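Local coordinates for 3-keto-5-aminohexanoate cleavage enzyme (Ralstonia eutropha, PDB 3C6C), which probably cleaves 3-keto-5-aminohexanoate, as a metal-dependent TIM-barrel member of the beta-keto acid cleavage family, and carries a bound nickel ion in this crystal, at residues T27-N33 against V64-R70; V99-G105 against P141-D147. One frame throughout, in Å; residues are numbered along the deposited sequence.

Contact 1. Residues T27-N33 against V64-R70. With NI (nickel (II) ion), chain B.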
loop_
_atom_site.group_PDB
_atom_site.type_symbol
_atom_site.label_atom_id
_atom_site.label_comp_id
_atom_site.label_asym_id
_atom_site.label_seq_id
_atom_site.Cartn_x
_atom_site.Cartn_y
_atom_site.Cartn_z
ATOM N N THR A 27 3.456 13.527 23.087
ATOM C CA THR A 27 2.401 13.701 24.089
ATOM C C THR A 27 2.421 12.529 25.065
ATOM O O THR A 27 2.518 11.359 24.682
ATOM C CB THR A 27 1.013 13.807 23.452
ATOM O OG1 THR A 27 0.996 14.909 22.574
ATOM C CG2 THR A 27 -0.111 13.978 24.525
ATOM N N CYS A 28 2.379 12.876 26.337
ATOM C CA CYS A 28 2.191 11.886 27.399
ATOM C C CYS A 28 0.808 11.970 27.991
ATOM O O CYS A 28 0.417 13.005 28.548
ATOM C CB CYS A 28 3.224 12.020 28.492
ATOM S SG CYS A 28 3.243 10.640 29.658
ATOM N N ALA A 29 0.073 10.884 27.773
ATOM C CA ALA A 29 -1.297 10.684 28.256
ATOM C C ALA A 29 -1.178 10.038 29.622
ATOM O O ALA A 29 -0.968 8.848 29.743
ATOM C CB ALA A 29 -2.107 9.798 27.288
ATOM N N VAL A 30 -1.278 10.868 30.660
ATOM C CA VAL A 30 -0.760 10.503 31.981
ATOM C C VAL A 30 -1.636 9.551 32.819
ATOM O O VAL A 30 -1.113 8.869 33.717
ATOM C CB VAL A 30 -0.363 11.735 32.836
ATOM C CG1 VAL A 30 0.841 12.462 32.197
ATOM C CG2 VAL A 30 -1.558 12.661 33.046
ATOM N N THR A 31 -2.948 9.480 32.558
ATOM C CA THR A 31 -3.781 8.601 33.416
ATOM C C THR A 31 -5.012 7.989 32.734
ATOM O O THR A 31 -5.341 6.836 32.948
ATOM C CB THR A 31 -4.165 9.324 34.759
ATOM O OG1 THR A 31 -4.689 8.352 35.673
ATOM C CG2 THR A 31 -5.173 10.487 34.563
ATOM N N GLY A 32 -5.726 8.803 31.971
ATOM C CA GLY A 32 -6.915 8.357 31.307
ATOM C C GLY A 32 -8.051 8.072 32.262
ATOM O O GLY A 32 -8.031 8.466 33.412
ATOM N N ASN A 33 -9.040 7.351 31.742
ATOM C CA ASN A 33 -10.232 7.007 32.541
ATOM C C ASN A 33 -10.594 5.516 32.488
ATOM O O ASN A 33 -11.627 5.110 32.992
ATOM C CB ASN A 33 -11.430 7.877 32.169
ATOM C CG ASN A 33 -11.439 9.240 32.912
ATOM O OD1 ASN A 33 -11.716 10.271 32.306
ATOM N ND2 ASN A 33 -11.073 9.240 34.199
ATOM N N VAL A 64 3.899 17.696 25.313
ATOM C CA VAL A 64 2.494 17.881 25.641
ATOM C C VAL A 64 2.060 16.838 26.678
ATOM O O VAL A 64 2.523 15.681 26.639
ATOM C CB VAL A 64 1.578 17.739 24.351
ATOM C CG1 VAL A 64 0.112 18.096 24.662
ATOM C CG2 VAL A 64 2.104 18.603 23.159
ATOM N N ALA A 65 1.169 17.250 27.575
ATOM C CA ALA A 65 0.488 16.355 28.536
ATOM C C ALA A 65 -1.001 16.284 28.217
ATOM O O ALA A 65 -1.681 17.319 28.184
ATOM C CB ALA A 65 0.687 16.825 29.995
ATOM N N HIS A 66 -1.465 15.068 27.988
ATOM C CA HIS A 66 -2.894 14.781 27.800
ATOM C C HIS A 66 -3.485 14.312 29.125
ATOM O O HIS A 66 -3.052 13.335 29.732
ATOM C CB HIS A 66 -3.121 13.774 26.673
ATOM C CG HIS A 66 -4.554 13.389 26.481
ATOM N ND1 HIS A 66 -5.489 14.224 25.900
ATOM C CD2 HIS A 66 -5.230 12.278 26.862
ATOM C CE1 HIS A 66 -6.663 13.607 25.867
ATOM N NE2 HIS A 66 -6.529 12.423 26.444
ATOM N N ILE A 67 -4.483 15.070 29.567
ATOM C CA ILE A 67 -5.016 15.016 30.925
ATOM C C ILE A 67 -6.501 14.635 30.995
ATOM O O ILE A 67 -7.356 15.179 30.278
ATOM C CB ILE A 67 -4.839 16.418 31.587
ATOM C CG1 ILE A 67 -3.359 16.740 31.784
ATOM C CG2 ILE A 67 -5.645 16.544 32.897
ATOM C CD1 ILE A 67 -3.121 18.261 31.900
ATOM N N HIS A 68 -6.733 13.628 31.816
ATOM C CA HIS A 68 -8.053 13.266 32.345
ATOM C C HIS A 68 -7.985 13.487 33.843
ATOM O O HIS A 68 -6.915 13.600 34.433
ATOM C CB HIS A 68 -8.374 11.779 32.166
ATOM C CG HIS A 68 -8.687 11.362 30.764
ATOM N ND1 HIS A 68 -9.908 10.838 30.400
ATOM C CD2 HIS A 68 -7.917 11.334 29.656
ATOM C CE1 HIS A 68 -9.888 10.545 29.114
ATOM N NE2 HIS A 68 -8.691 10.839 28.636
ATOM N N VAL A 69 -9.152 13.511 34.452
ATOM C CA VAL A 69 -9.268 13.494 35.916
ATOM C C VAL A 69 -10.055 12.269 36.340
ATOM O O VAL A 69 -10.791 11.677 35.545
ATOM C CB VAL A 69 -9.929 14.797 36.493
ATOM C CG1 VAL A 69 -8.999 15.979 36.233
ATOM C CG2 VAL A 69 -11.339 15.024 35.945
ATOM N N ARG A 70 -9.813 11.857 37.581
ATOM C CA ARG A 70 -10.445 10.690 38.170
ATOM C C ARG A 70 -11.128 11.068 39.477
ATOM O O ARG A 70 -10.746 12.035 40.154
ATOM C CB ARG A 70 -9.391 9.596 38.428
ATOM C CG ARG A 70 -8.858 8.919 37.174
ATOM C CD ARG A 70 -7.765 7.879 37.504
ATOM N NE ARG A 70 -7.278 7.251 36.279
ATOM C CZ ARG A 70 -7.772 6.140 35.742
ATOM N NH1 ARG A 70 -8.803 5.509 36.311
ATOM N NH2 ARG A 70 -7.258 5.664 34.615
HETATM NI NI NI B . -7.846 10.588 26.480
HETATM O O HOH W 1 -4.535 11.186 30.728
HETATM O O HOH W 2 -11.505 12.951 32.788
HETATM O O HOH W 3 -9.247 8.916 26.299
HETATM O O HOH W 4 -9.371 11.675 25.528
HETATM O O HOH W 5 -7.448 10.077 24.173
#

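Contact 2. Residues V99-G105 against P141-D147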
loop_
_atom_site.group_PDB
_atom_site.type_symbol
_atom_site.label_atom_id
_atom_site.label_comp_id
_atom_site.label_asym_id
_atom_site.label_seq_id
_atom_site.Cartn_x
_atom_site.Cartn_y
_atom_site.Cartn_z
ATOM N N VAL A 99 2.853 21.859 27.181
ATOM C CA VAL A 99 1.582 22.190 26.502
ATOM C C VAL A 99 0.527 21.279 27.136
ATOM O O VAL A 99 0.772 20.098 27.330
ATOM C CB VAL A 99 1.645 21.993 24.959
ATOM C CG1 VAL A 99 0.282 22.312 24.293
ATOM C CG2 VAL A 99 2.782 22.843 24.364
ATOM N N LEU A 100 -0.614 21.871 27.486
ATOM C CA LEU A 100 -1.734 21.119 28.061
ATOM C C LEU A 100 -2.800 20.780 27.024
ATOM O O LEU A 100 -3.245 21.616 26.253
ATOM C CB LEU A 100 -2.383 21.882 29.215
ATOM C CG LEU A 100 -1.489 22.318 30.360
ATOM C CD1 LEU A 100 -2.276 23.080 31.414
ATOM C CD2 LEU A 100 -0.757 21.112 30.918
ATOM N N ASN A 101 -3.163 19.506 27.043
ATOM C CA ASN A 101 -4.214 18.912 26.187
ATOM C C ASN A 101 -5.233 18.219 27.099
ATOM O O ASN A 101 -4.990 17.146 27.666
ATOM C CB ASN A 101 -3.566 17.959 25.158
ATOM C CG ASN A 101 -4.588 17.164 24.317
ATOM O OD1 ASN A 101 -5.787 17.200 24.561
ATOM N ND2 ASN A 101 -4.086 16.407 23.333
ATOM N N LEU A 102 -6.357 18.883 27.300
ATOM C CA LEU A 102 -7.405 18.320 28.146
ATOM C C LEU A 102 -8.365 17.477 27.332
ATOM O O LEU A 102 -8.775 17.840 26.234
ATOM C CB LEU A 102 -8.209 19.409 28.875
ATOM C CG LEU A 102 -7.459 20.326 29.842
ATOM C CD1 LEU A 102 -8.473 21.238 30.589
ATOM C CD2 LEU A 102 -6.476 19.582 30.754
ATOM N N THR A 103 -8.710 16.322 27.892
ATOM C CA THR A 103 -9.711 15.487 27.258
ATOM C C THR A 103 -11.039 16.248 27.173
ATOM O O THR A 103 -11.464 16.940 28.106
ATOM C CB THR A 103 -9.938 14.136 27.985
ATOM O OG1 THR A 103 -10.829 13.335 27.189
ATOM C CG2 THR A 103 -10.548 14.358 29.392
ATOM N N CYS A 104 -11.672 16.095 26.025
ATOM C CA CYS A 104 -13.044 16.544 25.849
ATOM C C CYS A 104 -13.852 15.473 25.138
ATOM O O CYS A 104 -14.794 15.777 24.404
ATOM C CB CYS A 104 -13.076 17.868 25.098
ATOM S SG CYS A 104 -14.569 18.831 25.460
ATOM N N GLY A 105 -13.424 14.230 25.353
ATOM C CA GLY A 105 -14.089 13.025 24.825
ATOM C C GLY A 105 -15.307 12.638 25.647
ATOM O O GLY A 105 -16.153 11.822 25.268
ATOM N N PRO A 141 -6.914 25.388 28.239
ATOM C CA PRO A 141 -5.713 24.722 27.763
ATOM C C PRO A 141 -5.421 25.114 26.325
ATOM O O PRO A 141 -6.284 25.651 25.635
ATOM C CB PRO A 141 -6.102 23.245 27.799
ATOM C CG PRO A 141 -7.553 23.259 27.549
ATOM C CD PRO A 141 -8.072 24.468 28.272
ATOM N N GLU A 142 -4.215 24.840 25.855
ATOM C CA GLU A 142 -3.872 25.181 24.455
ATOM C C GLU A 142 -4.571 24.229 23.500
ATOM O O GLU A 142 -4.937 24.582 22.389
ATOM C CB GLU A 142 -2.355 25.188 24.202
ATOM C CG GLU A 142 -1.736 26.464 24.762
ATOM C CD GLU A 142 -0.243 26.386 24.906
ATOM O OE1 GLU A 142 0.248 25.675 25.816
ATOM O OE2 GLU A 142 0.434 27.102 24.131
ATOM N N ILE A 143 -4.759 23.020 23.983
ATOM C CA ILE A 143 -5.303 21.925 23.161
ATOM C C ILE A 143 -6.368 21.181 23.938
ATOM O O ILE A 143 -6.321 21.117 25.152
ATOM C CB ILE A 143 -4.183 20.935 22.732
ATOM C CG1 ILE A 143 -3.090 21.642 21.920
ATOM C CG2 ILE A 143 -4.748 19.738 21.980
ATOM C CD1 ILE A 143 -1.860 20.778 21.688
ATOM N N ALA A 144 -7.362 20.672 23.231
ATOM C CA ALA A 144 -8.320 19.699 23.818
ATOM C C ALA A 144 -8.688 18.637 22.799
ATOM O O ALA A 144 -8.721 18.897 21.599
ATOM C CB ALA A 144 -9.581 20.393 24.369
ATOM N N SER A 145 -8.917 17.428 23.304
ATOM C CA SER A 145 -9.211 16.256 22.461
ATOM C C SER A 145 -10.694 16.116 22.149
ATOM O O SER A 145 -11.562 16.166 23.038
ATOM C CB SER A 145 -8.703 14.978 23.136
ATOM O OG SER A 145 -7.306 15.076 23.385
ATOM N N LEU A 146 -10.952 15.907 20.878
ATOM C CA LEU A 146 -12.283 15.767 20.317
ATOM C C LEU A 146 -12.343 14.510 19.456
ATOM O O LEU A 146 -11.663 14.412 18.426
ATOM C CB LEU A 146 -12.606 16.981 19.454
ATOM C CG LEU A 146 -14.082 17.178 19.052
ATOM C CD1 LEU A 146 -14.984 17.279 20.253
ATOM C CD2 LEU A 146 -14.215 18.401 18.184
ATOM N N ASP A 147 -13.159 13.572 19.913
ATOM C CA ASP A 147 -13.319 12.278 19.257
ATOM C C ASP A 147 -14.375 12.462 18.177
ATOM O O ASP A 147 -15.563 12.553 18.466
ATOM C CB ASP A 147 -13.782 11.175 20.226
ATOM C CG ASP A 147 -12.705 10.757 21.225
ATOM O OD1 ASP A 147 -11.585 11.264 21.160
ATOM O OD2 ASP A 147 -13.011 9.935 22.103
HETATM O O HOH W 6 -1.564 24.656 27.501
HETATM O O HOH W 7 -15.368 13.978 21.775
#

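Contact 1. Residues T27-N33 against V64-R70
With CG of His-68 anti to its own carbonyl carbon (chi1 -73°), the imidazole lies against the loop 30-33, where ND1 meets Asn-33, while NE2 meets the nickel ion. His-68 ND1 donates to Asn-33 OD1 at 2.7 Å, almost in the ring plane but from above the plane of the amide; the two planes stand 83° apart. Gly-32 CA sits over one face of the His-68 ring, 3.7 Å from its centroid, as a CH-pi contact. The amide of Asn-33 is held at its other end too, since ND2 gives a nearly straight bond to Val-69 O at 2.8 Å. Arg-70 runs extended from CG to NE, back past Thr-31, and grips that residue side-on: NE reaches Thr-31 OG1 at 2.9 Å and NH2 reaches Thr-31 O at 2.8 Å, both close to the guanidinium plane. Thr-31 OG1 is also bonded to Pro-44 O, and Arg-70 NH1 to Gly-75 O and Ala-34 O, so the guanidinium joins the loop after strand 23-29 to Gly-75. Before the loop, strands 27-29 and 64-67 are parallel neighbours of a beta-alpha-beta unit, linked through helix 47-60; backbone bonds run from Cys-28 N to Val-64 O, His-66 N to Cys-28 O and Val-30 N to His-66 O. Thr-27 CG2 packs on His-66 CB at 3.7 Å, on the face that also carries Ala-29. The nickel is bound by His-66 NE2 and His-68 NE2, each at 2.3 Å, Glu-269 and three waters. Asn-33 is thus a second-shell residue: its carbonyl accepts the ND1 hydrogen bond, which fixes the ring's rotation with NE2 facing the metal and probably makes NE2 a somewhat stronger ligand.

Contact 2. Residues V99-G105 against P141-D147
Backbone bonds join Leu-100 and Leu-102 of one strand to Ile-143 and Ser-145 of the next: Leu-100 O accepts from Ile-143 N at 3.1 Å, Leu-102 N donates to Ile-143 O, and Leu-102 O takes Ser-145 N at 3.0 Å. A weak bond runs from Cys-104 N to Ser-145 O. Apolar contacts include Pro-141, which lays CB and CG against Leu-102, with Pro-141 CG 3.7 Å from Leu-102 CG and the two side chains crossing at about a right angle, and Ile-143 CD1, which touches Val-99 CG1 at 3.7 Å. These are adjacent parallel strands of the TIM beta/alpha barrel: Leu-102 and Ala-144 face helix 134-139, whereas Asn-101, Ile-143 and Ser-145 share the other face of the sheet. Among the polar side chains there, Asn-101 has CG anti to its backbone N (chi1 173°), which brings its amide across Ile-143, with Asn-101 CG 3.5 Å from Ile-143 CG2, and Asn-101 OD1 to 2.9 Å from Ser-145 OG in one of the serine's two conformers. That last bond is unsettled, because the carboxylates of Glu-184 and Glu-186 are alternative acceptors, each in a weak bond. Two waters bridge the segments, one linking Leu-100 N with Glu-142 N and OE1, the other Cys-104 O with Asp-147 N; Glu-142 OE2 forms a salt bridge with Arg-307.

How the contacts relate
Contact 1 closes before contact 2 opens, and the two centres lie about 9 Å apart, each about 7 Å from the centre of the chain. They belong to one sheet, the barrel wall: strand 23-29 pairs with 64-70, that with 99-103, and that with 143-147, all parallel, so the four segments follow one another round the barrel. Strands 64-70 and 99-103 join the contacts by probable hydrogen bonds, Ile-67 N to Asn-101 O and Ala-65 O to Asn-101 N. Together they build the wall around the metal site: contact 1 supplies two nickel ligands, and contact 2 stands beside them, with Asn-101 weakly bonded to His-66 and the nearest side-chain atom of Thr-103 about 4 Å from the metal.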